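Local coordinates for protein Moesin/ezrin/radixin homolog 2 (Drosophila melanogaster, PDB 7EDR) that belongs to the Merlin branch of the ezrin-radixin-moesin family and probably works at the membrane, its FERM domain binding the C-terminal domain in a closed conformation, at residues C[126-131]-C[178-182]; C[92-96]-C[192-196]; C[116-120]-C[201-205]. One frame throughout, in Å; residues are numbered along the deposited sequence.

Contact 1: residues C[126-131]-C[178-182]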
loop_
_atom_site.group_PDB
_atom_site.type_symbol
_atom_site.label_atom_id
_atom_site.label_comp_id
_atom_site.label_asym_id
_atom_site.label_seq_id
_atom_site.Cartn_x
_atom_site.Cartn_y
_atom_site.Cartn_z
ATOM N N VAL C 126 15.565 -34.180 6.628
ATOM C CA VAL C 126 14.718 -35.177 5.983
ATOM C C VAL C 126 13.494 -34.514 5.383
ATOM O O VAL C 126 13.105 -34.806 4.244
ATOM C CB VAL C 126 14.323 -36.298 6.962
ATOM C CG1 VAL C 126 13.292 -37.209 6.312
ATOM C CG2 VAL C 126 15.537 -37.089 7.372
ATOM N N LEU C 127 12.861 -33.610 6.134
ATOM C CA LEU C 127 11.720 -32.874 5.595
ATOM C C LEU C 127 12.109 -32.100 4.337
ATOM O O LEU C 127 11.453 -32.209 3.294
ATOM C CB LEU C 127 11.163 -31.939 6.662
ATOM C CG LEU C 127 10.106 -30.931 6.196
ATOM C CD1 LEU C 127 8.950 -31.653 5.557
ATOM C CD2 LEU C 127 9.628 -30.160 7.383
ATOM N N LEU C 128 13.194 -31.326 4.413
ATOM C CA LEU C 128 13.671 -30.609 3.237
ATOM C C LEU C 128 13.906 -31.566 2.081
ATOM O O LEU C 128 13.593 -31.254 0.922
ATOM C CB LEU C 128 14.956 -29.845 3.576
ATOM C CG LEU C 128 14.745 -28.742 4.618
ATOM C CD1 LEU C 128 16.057 -28.114 4.987
ATOM C CD2 LEU C 128 13.798 -27.717 4.046
ATOM N N ALA C 129 14.445 -32.749 2.378
ATOM C CA ALA C 129 14.725 -33.700 1.320
ATOM C C ALA C 129 13.432 -34.176 0.675
ATOM O O ALA C 129 13.350 -34.281 -0.555
ATOM C CB ALA C 129 15.542 -34.869 1.866
ATOM N N SER C 130 12.397 -34.434 1.487
ATOM C CA SER C 130 11.136 -34.915 0.926
ATOM C C SER C 130 10.460 -33.848 0.071
ATOM O O SER C 130 9.830 -34.184 -0.939
ATOM C CB SER C 130 10.211 -35.404 2.034
ATOM O OG SER C 130 9.644 -34.340 2.759
ATOM N N TYR C 131 10.613 -32.563 0.437
ATOM C CA TYR C 131 10.174 -31.469 -0.436
ATOM C C TYR C 131 11.001 -31.405 -1.720
ATOM O O TYR C 131 10.451 -31.228 -2.816
ATOM C CB TYR C 131 10.272 -30.125 0.285
ATOM C CG TYR C 131 9.268 -29.872 1.386
ATOM C CD1 TYR C 131 8.032 -30.512 1.413
ATOM C CD2 TYR C 131 9.550 -28.968 2.390
ATOM C CE1 TYR C 131 7.116 -30.267 2.427
ATOM C CE2 TYR C 131 8.639 -28.709 3.402
ATOM C CZ TYR C 131 7.427 -29.359 3.418
ATOM O OH TYR C 131 6.544 -29.076 4.441
ATOM N N TRP C 178 7.740 -39.584 4.174
ATOM C CA TRP C 178 7.278 -38.214 4.327
ATOM C C TRP C 178 6.812 -37.640 2.991
ATOM O O TRP C 178 5.766 -36.984 2.922
ATOM C CB TRP C 178 8.394 -37.367 4.927
ATOM C CG TRP C 178 7.887 -36.295 5.797
ATOM C CD1 TRP C 178 6.698 -35.630 5.681
ATOM C CD2 TRP C 178 8.532 -35.767 6.955
ATOM N NE1 TRP C 178 6.570 -34.711 6.701
ATOM C CE2 TRP C 178 7.689 -34.774 7.489
ATOM C CE3 TRP C 178 9.742 -36.038 7.592
ATOM C CZ2 TRP C 178 8.018 -34.058 8.624
ATOM C CZ3 TRP C 178 10.063 -35.330 8.709
ATOM C CH2 TRP C 178 9.208 -34.352 9.218
ATOM N N TYR C 179 7.576 -37.884 1.922
ATOM C CA TYR C 179 7.159 -37.489 0.579
ATOM C C TYR C 179 5.747 -37.985 0.256
ATOM O O TYR C 179 4.916 -37.226 -0.251
ATOM C CB TYR C 179 8.188 -38.019 -0.423
ATOM C CG TYR C 179 7.820 -37.973 -1.888
ATOM C CD1 TYR C 179 7.515 -36.769 -2.516
ATOM C CD2 TYR C 179 7.841 -39.134 -2.669
ATOM C CE1 TYR C 179 7.202 -36.722 -3.865
ATOM C CE2 TYR C 179 7.545 -39.094 -4.024
ATOM C CZ TYR C 179 7.228 -37.885 -4.616
ATOM O OH TYR C 179 6.916 -37.823 -5.951
ATOM N N MET C 180 5.444 -39.248 0.580
ATOM C CA MET C 180 4.110 -39.788 0.316
ATOM C C MET C 180 2.996 -38.973 0.966
ATOM O O MET C 180 1.848 -39.041 0.519
ATOM C CB MET C 180 3.985 -41.229 0.823
ATOM C CG MET C 180 4.744 -42.278 0.042
ATOM S SD MET C 180 4.381 -43.950 0.652
ATOM C CE MET C 180 3.358 -43.621 2.099
ATOM N N ASP C 181 3.304 -38.225 2.013
ATOM C CA ASP C 181 2.292 -37.626 2.866
ATOM C C ASP C 181 2.038 -36.163 2.549
ATOM O O ASP C 181 1.158 -35.558 3.165
ATOM C CB ASP C 181 2.716 -37.769 4.329
ATOM C CG ASP C 181 1.621 -37.404 5.297
ATOM O OD1 ASP C 181 1.907 -36.607 6.225
ATOM O OD2 ASP C 181 0.491 -37.917 5.130
ATOM N N HIS C 182 2.801 -35.574 1.631
ATOM C CA HIS C 182 2.608 -34.169 1.303
ATOM C C HIS C 182 1.242 -33.981 0.661
ATOM O O HIS C 182 0.826 -34.788 -0.180
ATOM C CB HIS C 182 3.704 -33.677 0.355
ATOM C CG HIS C 182 5.077 -33.662 0.959
ATOM N ND1 HIS C 182 5.298 -33.566 2.320
ATOM C CD2 HIS C 182 6.301 -33.729 0.382
ATOM C CE1 HIS C 182 6.599 -33.579 2.553
ATOM N NE2 HIS C 182 7.230 -33.683 1.394
#

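Contact 2: residues C[92-96]-C[192-196]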
loop_
_atom_site.group_PDB
_atom_site.type_symbol
_atom_site.label_atom_id
_atom_site.label_comp_id
_atom_site.label_asym_id
_atom_site.label_seq_id
_atom_site.Cartn_x
_atom_site.Cartn_y
_atom_site.Cartn_z
ATOM N N VAL C 92 10.002 -14.919 2.998
ATOM C CA VAL C 92 9.854 -15.287 1.579
ATOM C C VAL C 92 8.395 -15.243 1.137
ATOM O O VAL C 92 8.083 -14.711 0.065
ATOM C CB VAL C 92 10.467 -16.667 1.260
ATOM C CG1 VAL C 92 11.964 -16.558 1.040
ATOM C CG2 VAL C 92 10.091 -17.729 2.320
ATOM N N SER C 93 7.481 -15.786 1.940
ATOM C CA SER C 93 6.114 -15.923 1.435
ATOM C C SER C 93 5.373 -14.591 1.366
ATOM O O SER C 93 4.338 -14.509 0.702
ATOM C CB SER C 93 5.317 -16.946 2.260
ATOM O OG SER C 93 5.588 -16.844 3.641
ATOM N N GLU C 94 5.873 -13.543 2.000
ATOM C CA GLU C 94 5.270 -12.228 1.815
ATOM C C GLU C 94 6.026 -11.356 0.818
ATOM O O GLU C 94 5.484 -10.341 0.382
ATOM C CB GLU C 94 5.165 -11.486 3.161
ATOM C CG GLU C 94 4.067 -12.028 4.086
ATOM C CD GLU C 94 2.655 -11.700 3.577
ATOM O OE1 GLU C 94 2.309 -10.496 3.502
ATOM O OE2 GLU C 94 1.898 -12.647 3.239
ATOM N N GLU C 95 7.246 -11.714 0.443
ATOM C CA GLU C 95 8.092 -10.780 -0.276
ATOM C C GLU C 95 8.549 -11.270 -1.638
ATOM O O GLU C 95 8.786 -10.436 -2.510
ATOM C CB GLU C 95 9.320 -10.418 0.576
ATOM C CG GLU C 95 8.953 -9.698 1.866
ATOM C CD GLU C 95 10.093 -9.653 2.874
ATOM O OE1 GLU C 95 11.258 -9.537 2.442
ATOM O OE2 GLU C 95 9.821 -9.745 4.100
ATOM N N LEU C 96 8.685 -12.581 -1.854
ATOM C CA LEU C 96 9.107 -13.089 -3.161
ATOM C C LEU C 96 7.888 -13.146 -4.084
ATOM O O LEU C 96 6.957 -13.926 -3.858
ATOM C CB LEU C 96 9.778 -14.451 -3.016
ATOM C CG LEU C 96 11.122 -14.429 -2.263
ATOM C CD1 LEU C 96 11.881 -15.742 -2.421
ATOM C CD2 LEU C 96 12.014 -13.252 -2.679
ATOM N N MET C 192 8.264 -22.993 -2.289
ATOM C CA MET C 192 8.025 -21.984 -1.268
ATOM C C MET C 192 7.988 -22.602 0.131
ATOM O O MET C 192 8.514 -22.008 1.089
ATOM C CB MET C 192 6.748 -21.216 -1.576
ATOM C CG MET C 192 6.467 -20.075 -0.584
ATOM S SD MET C 192 7.675 -18.703 -0.581
ATOM C CE MET C 192 7.731 -18.283 -2.308
ATOM N N GLU C 193 7.406 -23.804 0.270
ATOM C CA GLU C 193 7.380 -24.468 1.577
ATOM C C GLU C 193 8.787 -24.799 2.053
ATOM O O GLU C 193 9.093 -24.668 3.240
ATOM C CB GLU C 193 6.540 -25.751 1.523
ATOM C CG GLU C 193 5.050 -25.531 1.307
ATOM C CD GLU C 193 4.420 -24.669 2.400
ATOM O OE1 GLU C 193 4.685 -24.941 3.595
ATOM O OE2 GLU C 193 3.671 -23.719 2.059
ATOM N N TYR C 194 9.643 -25.262 1.142
ATOM C CA TYR C 194 11.040 -25.502 1.469
ATOM C C TYR C 194 11.703 -24.223 1.990
ATOM O O TYR C 194 12.397 -24.244 3.011
ATOM C CB TYR C 194 11.756 -26.042 0.227
ATOM C CG TYR C 194 13.199 -26.443 0.419
ATOM C CD1 TYR C 194 14.185 -25.498 0.642
ATOM C CD2 TYR C 194 13.579 -27.775 0.339
ATOM C CE1 TYR C 194 15.500 -25.869 0.816
ATOM C CE2 TYR C 194 14.892 -28.156 0.509
ATOM C CZ TYR C 194 15.844 -27.204 0.749
ATOM O OH TYR C 194 17.149 -27.583 0.924
ATOM N N LEU C 195 11.498 -23.095 1.299
ATOM C CA LEU C 195 12.097 -21.845 1.754
ATOM C C LEU C 195 11.547 -21.431 3.119
ATOM O O LEU C 195 12.303 -20.978 3.986
ATOM C CB LEU C 195 11.879 -20.741 0.721
ATOM C CG LEU C 195 12.699 -20.951 -0.546
ATOM C CD1 LEU C 195 12.213 -20.061 -1.703
ATOM C CD2 LEU C 195 14.178 -20.716 -0.259
ATOM N N LYS C 196 10.238 -21.604 3.343
ATOM C CA LYS C 196 9.663 -21.238 4.639
ATOM C C LYS C 196 10.332 -21.971 5.799
ATOM O O LYS C 196 10.426 -21.428 6.904
ATOM C CB LYS C 196 8.163 -21.498 4.639
ATOM C CG LYS C 196 7.362 -20.299 4.162
ATOM C CD LYS C 196 5.876 -20.493 4.402
ATOM C CE LYS C 196 5.212 -21.090 3.184
ATOM N NZ LYS C 196 3.765 -21.263 3.422
#

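Contact 3: residues C[116-120]-C[201-205]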
loop_
_atom_site.group_PDB
_atom_site.type_symbol
_atom_site.label_atom_id
_atom_site.label_comp_id
_atom_site.label_asym_id
_atom_site.label_seq_id
_atom_site.Cartn_x
_atom_site.Cartn_y
_atom_site.Cartn_z
ATOM N N MET C 116 26.295 -27.756 3.581
ATOM C CA MET C 116 26.472 -27.377 4.978
ATOM C C MET C 116 27.084 -25.989 5.145
ATOM O O MET C 116 27.654 -25.691 6.202
ATOM C CB MET C 116 27.301 -28.417 5.742
ATOM C CG MET C 116 26.777 -29.844 5.559
ATOM S SD MET C 116 27.928 -31.107 6.137
ATOM C CE MET C 116 27.939 -30.777 7.899
ATOM N N ASP C 117 26.989 -25.126 4.128
ATOM C CA ASP C 117 27.315 -23.720 4.345
ATOM C C ASP C 117 26.509 -23.172 5.509
ATOM O O ASP C 117 27.014 -22.379 6.305
ATOM C CB ASP C 117 27.043 -22.891 3.089
ATOM C CG ASP C 117 28.019 -23.183 1.956
ATOM O OD1 ASP C 117 29.071 -23.818 2.192
ATOM O OD2 ASP C 117 27.733 -22.755 0.817
ATOM N N ILE C 118 25.256 -23.601 5.640
ATOM C CA ILE C 118 24.453 -23.285 6.811
ATOM C C ILE C 118 24.067 -24.596 7.497
ATOM O O ILE C 118 23.811 -25.615 6.839
ATOM C CB ILE C 118 23.214 -22.426 6.460
ATOM C CG1 ILE C 118 22.160 -23.223 5.717
ATOM C CG2 ILE C 118 23.610 -21.210 5.603
ATOM C CD1 ILE C 118 21.007 -22.368 5.256
ATOM N N TYR C 119 24.079 -24.580 8.825
ATOM C CA TYR C 119 23.763 -25.781 9.573
ATOM C C TYR C 119 22.275 -26.090 9.481
ATOM O O TYR C 119 21.432 -25.196 9.377
ATOM C CB TYR C 119 24.175 -25.619 11.031
ATOM C CG TYR C 119 23.673 -26.710 11.941
ATOM C CD1 TYR C 119 24.379 -27.913 12.074
ATOM C CD2 TYR C 119 22.498 -26.545 12.678
ATOM C CE1 TYR C 119 23.935 -28.915 12.912
ATOM C CE2 TYR C 119 22.045 -27.545 13.515
ATOM C CZ TYR C 119 22.774 -28.732 13.629
ATOM O OH TYR C 119 22.330 -29.747 14.454
ATOM N N CYS C 120 21.958 -27.377 9.550
ATOM C CA CYS C 120 20.583 -27.841 9.527
ATOM C C CYS C 120 20.485 -29.100 10.390
ATOM O O CYS C 120 21.387 -29.939 10.369
ATOM C CB CYS C 120 20.135 -28.110 8.089
ATOM S SG CYS C 120 18.454 -28.704 7.975
ATOM N N LEU C 201 16.187 -21.382 9.815
ATOM C CA LEU C 201 17.454 -21.897 10.312
ATOM C C LEU C 201 18.293 -20.753 10.877
ATOM O O LEU C 201 18.236 -19.618 10.394
ATOM C CB LEU C 201 18.211 -22.622 9.197
ATOM C CG LEU C 201 17.482 -23.809 8.551
ATOM C CD1 LEU C 201 18.363 -24.499 7.510
ATOM C CD2 LEU C 201 17.026 -24.810 9.604
ATOM N N ASP C 202 19.069 -21.059 11.924
ATOM C CA ASP C 202 19.832 -20.019 12.620
ATOM C C ASP C 202 20.803 -19.309 11.684
ATOM O O ASP C 202 21.033 -18.098 11.811
ATOM C CB ASP C 202 20.614 -20.617 13.798
ATOM C CG ASP C 202 19.710 -21.220 14.884
ATOM O OD1 ASP C 202 18.623 -20.661 15.145
ATOM O OD2 ASP C 202 20.098 -22.256 15.483
ATOM N N MET C 203 21.410 -20.042 10.759
ATOM C CA MET C 203 22.453 -19.474 9.924
ATOM C C MET C 203 21.938 -18.958 8.590
ATOM O O MET C 203 22.739 -18.486 7.779
ATOM C CB MET C 203 23.564 -20.509 9.686
ATOM C CG MET C 203 24.198 -21.042 10.980
ATOM S SD MET C 203 25.544 -22.225 10.714
ATOM C CE MET C 203 26.762 -21.229 9.841
ATOM N N TYR C 204 20.636 -19.039 8.339
ATOM C CA TYR C 204 20.096 -18.597 7.058
ATOM C C TYR C 204 20.259 -17.092 6.901
ATOM O O TYR C 204 19.980 -16.323 7.826
ATOM C CB TYR C 204 18.629 -18.985 6.951
ATOM C CG TYR C 204 17.910 -18.424 5.755
ATOM C CD1 TYR C 204 17.221 -17.213 5.838
ATOM C CD2 TYR C 204 17.884 -19.116 4.547
ATOM C CE1 TYR C 204 16.527 -16.693 4.748
ATOM C CE2 TYR C 204 17.199 -18.610 3.451
ATOM C CZ TYR C 204 16.518 -17.400 3.565
ATOM O OH TYR C 204 15.833 -16.899 2.484
ATOM N N GLY C 205 20.738 -16.679 5.737
ATOM C CA GLY C 205 20.899 -15.268 5.445
ATOM C C GLY C 205 21.844 -14.502 6.345
ATOM O O GLY C 205 21.658 -13.294 6.531
HETATM O O HOH W 1 21.373 -23.058 11.126
#

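Contact 1: residues C[126-131]-C[178-182]
This is a buried contact in the FERM central domain between helix 122-137 and W178 and Y179 of helix 168-179, together with the type I turn Y179 to H182. The backbones come closest at S130 and Y179, with CA atoms 4.7 Å apart. So close an approach suits a small residue, and S130 CB lies just 3.6 Å from Y179 N. The hydroxyl works twice: S130 OG donates back to L127 O within its own helix (2.8 Å) and accepts from H182 NE2 across the gap (2.8 Å), tying the turn to the helix. The H182 ring also lies against Y131, whose CD1 sits over the imidazole face, 3.3 Å from H182 NE2. The apolar half belongs to W178. L127 CB makes a CH-pi contact over its six-membered ring, 4.1 Å from the centroid, and V126 CG1 touches W178 CE3 at 4.0 Å. Y179 turns its hydroxyl elsewhere, to a hydrogen bond with G138 O. Helix 187-198 also packs on helix 122-137, I197 touching L127 and L128, Y194 touching L128 and V190 touching Y131, while W171 and I175, earlier in helix 168-179, extend the contact at V126.

Contact 2: residues C[92-96]-C[192-196]
Here a short helical turn, 92-95, lies against helix 187-198 of the FERM central domain, the all-helical lobe that in this family resembles acyl-CoA-binding protein. Within the turn, E95 N and L96 N both donate to V92 O, at 3.1 and 2.9 Å, after which L96 leaves helical geometry. The two segments meet through side chains in van der Waals contact, and what they bury depends on the rotamers. V92 points at the helix, and in its m rotamer it places CG2 in a hollow lined by M192, L195 and K196: V92 CG2 is 3.9 Å from both M192 SD and L195 CB, and 4.2 Å from K196 CG. M192 leaves its helix sideways, then bends. With chi1 t and both later angles p, its tail curls toward the turn, so that M192 SD rests 3.8 Å from S93 CA and M192 CE comes 4.4 Å from L96 CB. L195 and L96, each with chi1 m and chi2 t, extend far enough for L195 CD1 and L96 CD1 to meet at 4.4 Å. At the more open side S93 OG lies 3.7 Å from K196 CD, a van der Waals contact between the hydroxyl and the lysine's methylene chain. Outside partners fix the turn as well: Q199 accepts from V92 N, and E95 forms a salt bridge with R297. The lysine's amino end is occupied within its own helix, because a kink at chi3 (-93°) brings K196 NZ to 2.8 Å from E193 OE2, a salt bridge.

Contact 3: residues C[116-120]-C[201-205]
Two loops interlock here, neither with regular secondary structure. Segment 116-120 opens with M116 at positive phi, the Schellman end of helix 99-114; segment 201-205 holds a type I turn from L201 to Y204. M203 and I118 are the two chief bumps. The M203 side chain projects into the notch beside the other backbone, where M203 CE lies 3.7 Å from D117 O and M203 SD lies 3.7 Å from Y119 CB. The sulfur also takes a weak hydrogen bond from Y119 N, M203 SD lying 3.4 Å away. In return I118 lies along the flank of the turn, in the groove between L201, M203 and Y204: I118 CB stands 3.8 Å from M203 CB, while I118 CD1 reaches L201 CD1 at 4.1 Å and Y204 CB at 4.5 Å. L201 CD1 fills the next dent, 3.7 Å from Y119 O and 4.1 Å from C120 CB. A water sits between the two backbones, donating to Y119 O (2.8 Å) and accepting from M203 N (3.0 Å). I113 of helix 99-114 backs I118, C120 and L201. Past the turn the chain enters strand 207-212 of the PH-like part's four-stranded antiparallel sheet, whose loop residues L237 and K236 touch D202 and M203.

How the contacts relate
All three contacts belong to the helical central domain, with centres about 17 Å (1 to 2), 19 Å (1 to 3) and 16 Å (2 to 3) apart. Y194, on the helix of contact 2, joins it to contact 1: Y194 CE2 is 3.4 Å from L128 O, and Y194 CA is 3.9 Å from Y131 CD2. Contact 1 meets contact 3 where L128 CD1 lies 3.9 Å from C120 SG, and contact 2 meets contact 3 where V92 CG1 lies 4.1 Å from Y204 OH. Along the chain, contact 1 nests inside the loops closed by the other two, whereas contacts 2 and 3 cross, their segments alternating along the chain.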